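Local coordinates for protein AxyAgu115A (Amphibacillus xylanus NBRC 15112, PDB 6NPS) that probably acts as a family GH115 alpha-glucuronidase, a hydrolase that removes glucuronic acid side groups from xylans such as arabinoglucuronoxylan, at residues A[545-548]-A[549-553]; A[613-616]-A[617-621]. The protein carries 3 engineered substitutions. All blocks are in the same frame, centred on the assembly; numbering follows the deposited sequence. Where two conformers were deposited one is given.

Interaction 1 of 2, residues A[545-548]-A[549-553]; sequences IDHL and LGLAE
Leu549 N gives an almost straight hydrogen bond (174°) to Ile545 O at 2.8 Å, the shortest of four successive i to i+4 bonds in this helix. Ala552 N to Leu548 O follows at 2.9 Å, whereas Gly550 N to Asp546 O is longer, 3.1 Å. On the side-chain level, His547 NE2 is hydrogen-bonded to Glu508 of helix 500-519. With CG anti to the backbone N (chi1 171°), the imidazole stands out from the helix and leans toward the next turn, where Leu551 CG lies over one ring face, offset toward the rim; Leu551 CD1 is 3.8 Å from His547 NE2. One turn apart, Ile545 and Leu549 run side by side and point the same way, Ile545 CG2 meeting Leu549 CD1 at 3.6 Å, while Leu549 CG rests 3.2 Å from Ile545 O. An alanine at Leu549 would stop at CB, and losing the branched end is likely to leave Ile545 CG2 without its neighbour and open a gap beside the Ile545 carbonyl. Ile545 and Leu548 also pack on helix 564-596, and Leu548 and Leu551 on helix 500-519. Apolar side chains thus join this helix to both neighbours, with the His547-Glu508 bond adding a polar tie at the exposed margin.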
loop_
_atom_site.group_PDB
_atom_site.type_symbol
_atom_site.label_atom_id
_atom_site.label_comp_id
_atom_site.label_asym_id
_atom_site.label_seq_id
_atom_site.Cartn_x
_atom_site.Cartn_y
_atom_site.Cartn_z
ATOM N N ILE A 545 -1.400 -1.995 -27.118
ATOM C CA ILE A 545 -0.016 -2.437 -27.070
ATOM C C ILE A 545 0.137 -3.806 -27.700
ATOM O O ILE A 545 1.076 -4.047 -28.471
ATOM C CB ILE A 545 0.491 -2.437 -25.610
ATOM C CG1 ILE A 545 0.648 -1.003 -25.133
ATOM C CG2 ILE A 545 1.781 -3.262 -25.495
ATOM C CD1 ILE A 545 0.961 -0.869 -23.598
ATOM N N ASP A 546 -0.763 -4.744 -27.363
ATOM C CA ASP A 546 -0.639 -6.067 -27.963
ATOM C C ASP A 546 -0.845 -6.000 -29.473
ATOM O O ASP A 546 -0.174 -6.712 -30.221
ATOM C CB ASP A 546 -1.610 -7.053 -27.298
ATOM C CG ASP A 546 -1.176 -7.424 -25.849
ATOM O OD1 ASP A 546 -2.051 -7.882 -25.080
ATOM O OD2 ASP A 546 0.019 -7.252 -25.461
ATOM N N HIS A 547 -1.710 -5.116 -29.950
ATOM C CA HIS A 547 -1.861 -4.981 -31.395
ATOM C C HIS A 547 -0.560 -4.467 -32.024
ATOM O O HIS A 547 -0.077 -5.014 -33.029
ATOM C CB HIS A 547 -3.020 -4.027 -31.703
ATOM C CG HIS A 547 -3.116 -3.648 -33.144
ATOM N ND1 HIS A 547 -3.389 -4.566 -34.128
ATOM C CD2 HIS A 547 -2.937 -2.459 -33.775
ATOM C CE1 HIS A 547 -3.379 -3.963 -35.303
ATOM N NE2 HIS A 547 -3.110 -2.682 -35.116
ATOM N N LEU A 548 0.032 -3.422 -31.429
ATOM C CA LEU A 548 1.269 -2.835 -31.979
ATOM C C LEU A 548 2.464 -3.801 -31.891
ATOM O O LEU A 548 3.219 -3.939 -32.860
ATOM C CB LEU A 548 1.579 -1.510 -31.239
ATOM C CG LEU A 548 0.499 -0.427 -31.469
ATOM C CD1 LEU A 548 0.678 0.762 -30.560
ATOM C CD2 LEU A 548 0.424 0.001 -32.940
ATOM N N LEU A 549 2.687 -4.451 -30.730
ATOM C CA LEU A 549 3.741 -5.471 -30.654
ATOM C C LEU A 549 3.565 -6.537 -31.736
ATOM O O LEU A 549 4.546 -6.975 -32.357
ATOM C CB LEU A 549 3.764 -6.129 -29.271
ATOM C CG LEU A 549 4.097 -5.177 -28.116
ATOM C CD1 LEU A 549 3.925 -5.872 -26.758
ATOM C CD2 LEU A 549 5.499 -4.589 -28.252
ATOM N N GLY A 550 2.314 -6.953 -31.999
ATOM C CA GLY A 550 2.087 -7.906 -33.066
ATOM C C GLY A 550 2.559 -7.403 -34.417
ATOM O O GLY A 550 3.173 -8.153 -35.186
ATOM N N LEU A 551 2.262 -6.131 -34.746
ATOM C CA LEU A 551 2.742 -5.579 -36.011
ATOM C C LEU A 551 4.269 -5.510 -36.039
ATOM O O LEU A 551 4.896 -5.791 -37.066
ATOM C CB LEU A 551 2.174 -4.169 -36.258
ATOM C CG LEU A 551 0.671 -3.954 -36.398
ATOM C CD1 LEU A 551 0.370 -2.470 -36.652
ATOM C CD2 LEU A 551 0.100 -4.852 -37.508
ATOM N N ALA A 552 4.877 -5.101 -34.933
ATOM C CA ALA A 552 6.330 -4.971 -34.904
ATOM C C ALA A 552 6.987 -6.325 -35.132
ATOM O O ALA A 552 8.009 -6.414 -35.814
ATOM C CB ALA A 552 6.790 -4.382 -33.561
ATOM N N GLU A 553 6.391 -7.398 -34.608
ATOM C CA GLU A 553 6.956 -8.722 -34.854
ATOM C C GLU A 553 6.688 -9.225 -36.269
ATOM O O GLU A 553 7.510 -9.973 -36.819
ATOM C CB GLU A 553 6.449 -9.730 -33.814
ATOM C CG GLU A 553 7.044 -9.456 -32.423
ATOM C CD GLU A 553 8.369 -10.194 -32.161
ATOM O OE1 GLU A 553 9.150 -10.438 -33.112
ATOM O OE2 GLU A 553 8.640 -10.526 -30.982
#

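Interaction 2 of 2, residues A[613-616]-A[617-621]; sequences LKRD and QEIVD
From Leu613 to Val620 the backbone is regular helix, but its i to i+4 bonds are uneven: Ile619 N to Arg615 O is 2.9 Å and Glu618 N to Lys614 O 3.1 Å, whereas Gln617 N to Leu613 O and Val620 N to Asp616 O are weak. The Asp616 carbonyl oxygen is also flanked by methyl groups, Val620 CG2 at 3.3 Å and Ile619 CG2 at 3.4 Å, in a buried part of the helix. Ile619 CG2 is placed between its own backbone N and carbonyl carbon, while CG1 stands anti to the N (chi1 -161°); the side chain packs on Val576 of helix 564-596. Arg615 lies along the same helix, on Val576 and Asn580. Asp616 turns its carboxylate elsewhere: OD1 is hydrogen-bonded to His639, and the side chain also touches Trp422 and Ile640, so this buried acid has a polar partner beyond the helix.

On the exposed face Lys614 and Glu618 slant across each other. The closest approach is Lys614 CE to Glu618 OE2 at 3.6 Å; Lys614 NZ stays 4.3 Å from Glu618 OE2, beyond salt-bridge range. Their opposite charges would probably still attract each other. Glu618 CG packs 3.5 Å from Lys614 O. Further round, Gln617 NE2 makes a long, weak hydrogen bond to Asp621 OD2, 3.4 Å. Leu613 packs on Leu659, and Gln617 on Asn662, of the second subunit. A face with Lys614 and Glu618 one turn apart, and a buried face of Ile619, Val620 and the His639-bonded Asp616, is the pattern of an amphipathic helix with one buried polar residue; here helix 601-629 packs on helix 564-596 and meets the second subunit of the assembly.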
loop_
_atom_site.group_PDB
_atom_site.type_symbol
_atom_site.label_atom_id
_atom_site.label_comp_id
_atom_site.label_asym_id
_atom_site.label_seq_id
_atom_site.Cartn_x
_atom_site.Cartn_y
_atom_site.Cartn_z
ATOM N N LEU A 613 9.878 -8.090 -18.000
ATOM C CA LEU A 613 11.171 -7.601 -17.536
ATOM C C LEU A 613 12.326 -8.326 -18.230
ATOM O O LEU A 613 13.349 -7.715 -18.575
ATOM C CB LEU A 613 11.266 -7.754 -16.015
ATOM C CG LEU A 613 12.517 -7.101 -15.428
ATOM C CD1 LEU A 613 12.409 -5.595 -15.643
ATOM C CD2 LEU A 613 12.623 -7.406 -13.956
ATOM N N LYS A 614 12.191 -9.633 -18.420
ATOM C CA LYS A 614 13.200 -10.371 -19.168
ATOM C C LYS A 614 13.320 -9.865 -20.608
ATOM O O LYS A 614 14.435 -9.729 -21.147
ATOM C CB LYS A 614 12.843 -11.849 -19.155
ATOM C CG LYS A 614 13.819 -12.771 -19.852
ATOM C CD LYS A 614 13.513 -14.222 -19.438
ATOM C CE LYS A 614 14.068 -15.246 -20.435
ATOM N NZ LYS A 614 13.034 -16.215 -20.948
ATOM N N ARG A 615 12.184 -9.577 -21.253
ATOM C CA ARG A 615 12.240 -9.096 -22.631
ATOM C C ARG A 615 12.907 -7.724 -22.719
ATOM O O ARG A 615 13.564 -7.423 -23.719
ATOM C CB ARG A 615 10.824 -9.073 -23.230
ATOM C CG ARG A 615 10.735 -8.436 -24.613
ATOM C CD ARG A 615 10.970 -9.440 -25.752
ATOM N NE ARG A 615 10.710 -8.804 -27.039
ATOM C CZ ARG A 615 11.557 -8.765 -28.062
ATOM N NH1 ARG A 615 12.629 -9.520 -28.090
ATOM N NH2 ARG A 615 11.310 -7.962 -29.068
ATOM N N ASP A 616 12.778 -6.890 -21.686
ATOM C CA ASP A 616 13.456 -5.590 -21.698
ATOM C C ASP A 616 14.976 -5.754 -21.775
ATOM O O ASP A 616 15.661 -5.010 -22.487
ATOM C CB ASP A 616 13.085 -4.779 -20.449
ATOM C CG ASP A 616 13.919 -3.491 -20.318
ATOM O OD1 ASP A 616 13.505 -2.445 -20.872
ATOM O OD2 ASP A 616 14.988 -3.530 -19.663
ATOM N N GLN A 617 15.521 -6.710 -21.038
ATOM C CA GLN A 617 16.951 -6.895 -21.106
ATOM C C GLN A 617 17.364 -7.555 -22.415
ATOM O O GLN A 617 18.453 -7.273 -22.928
ATOM C CB GLN A 617 17.428 -7.706 -19.900
ATOM C CG GLN A 617 18.898 -7.457 -19.572
ATOM C CD GLN A 617 19.354 -6.019 -19.873
ATOM O OE1 GLN A 617 19.105 -5.099 -19.085
ATOM N NE2 GLN A 617 20.041 -5.830 -21.007
ATOM N N GLU A 618 16.512 -8.409 -22.979
ATOM C CA GLU A 618 16.862 -9.059 -24.234
ATOM C C GLU A 618 16.889 -8.063 -25.376
ATOM O O GLU A 618 17.790 -8.119 -26.215
ATOM C CB GLU A 618 15.901 -10.195 -24.543
ATOM C CG GLU A 618 16.204 -11.414 -23.708
ATOM C CD GLU A 618 15.196 -12.528 -23.884
ATOM O OE1 GLU A 618 14.164 -12.297 -24.556
ATOM O OE2 GLU A 618 15.432 -13.630 -23.328
ATOM N N ILE A 619 15.928 -7.143 -25.424
ATOM C CA ILE A 619 15.899 -6.235 -26.553
ATOM C C ILE A 619 17.062 -5.235 -26.490
ATOM O O ILE A 619 17.586 -4.837 -27.531
ATOM C CB ILE A 619 14.541 -5.536 -26.630
ATOM C CG1 ILE A 619 14.350 -4.981 -28.030
ATOM C CG2 ILE A 619 14.405 -4.444 -25.565
ATOM C CD1 ILE A 619 13.198 -4.056 -28.129
ATOM N N VAL A 620 17.498 -4.837 -25.282
ATOM C CA VAL A 620 18.670 -3.963 -25.156
ATOM C C VAL A 620 19.926 -4.683 -25.627
ATOM O O VAL A 620 20.742 -4.116 -26.380
ATOM C CB VAL A 620 18.823 -3.461 -23.703
ATOM C CG1 VAL A 620 20.180 -2.784 -23.497
ATOM C CG2 VAL A 620 17.678 -2.510 -23.323
ATOM N N ASP A 621 20.116 -5.932 -25.184
ATOM C CA ASP A 621 21.275 -6.705 -25.620
ATOM C C ASP A 621 21.296 -6.863 -27.128
ATOM O O ASP A 621 22.361 -6.745 -27.756
ATOM C CB ASP A 621 21.285 -8.082 -24.960
ATOM C CG ASP A 621 21.569 -8.009 -23.481
ATOM O OD1 ASP A 621 20.984 -8.812 -22.718
ATOM O OD2 ASP A 621 22.375 -7.135 -23.084
#

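Overall arrangement
Both interactions are partly buried single-helix contacts between successive turns, and both helices pack on helix 564-596. Interaction 1, on helix 537-558, uses leucine and isoleucine to pack between helices 564-596 and 500-519; Ile545, Leu548, Leu551 and Ala552 are buried, Asp546 and His547 exposed. Interaction 2, on helix 601-629, is more polar: Asp616, tied to a loop histidine, is buried with Ile619 and Val620, Lys614 and Glu618 form a loose charged pair on the surface, and one side meets the second subunit, which interaction 1 does not touch. Their centres are about 16 Å apart. The two meet where Glu553 OE2 lies 4.2 Å from Arg615 NH2 in the conformer given, a packing contact only.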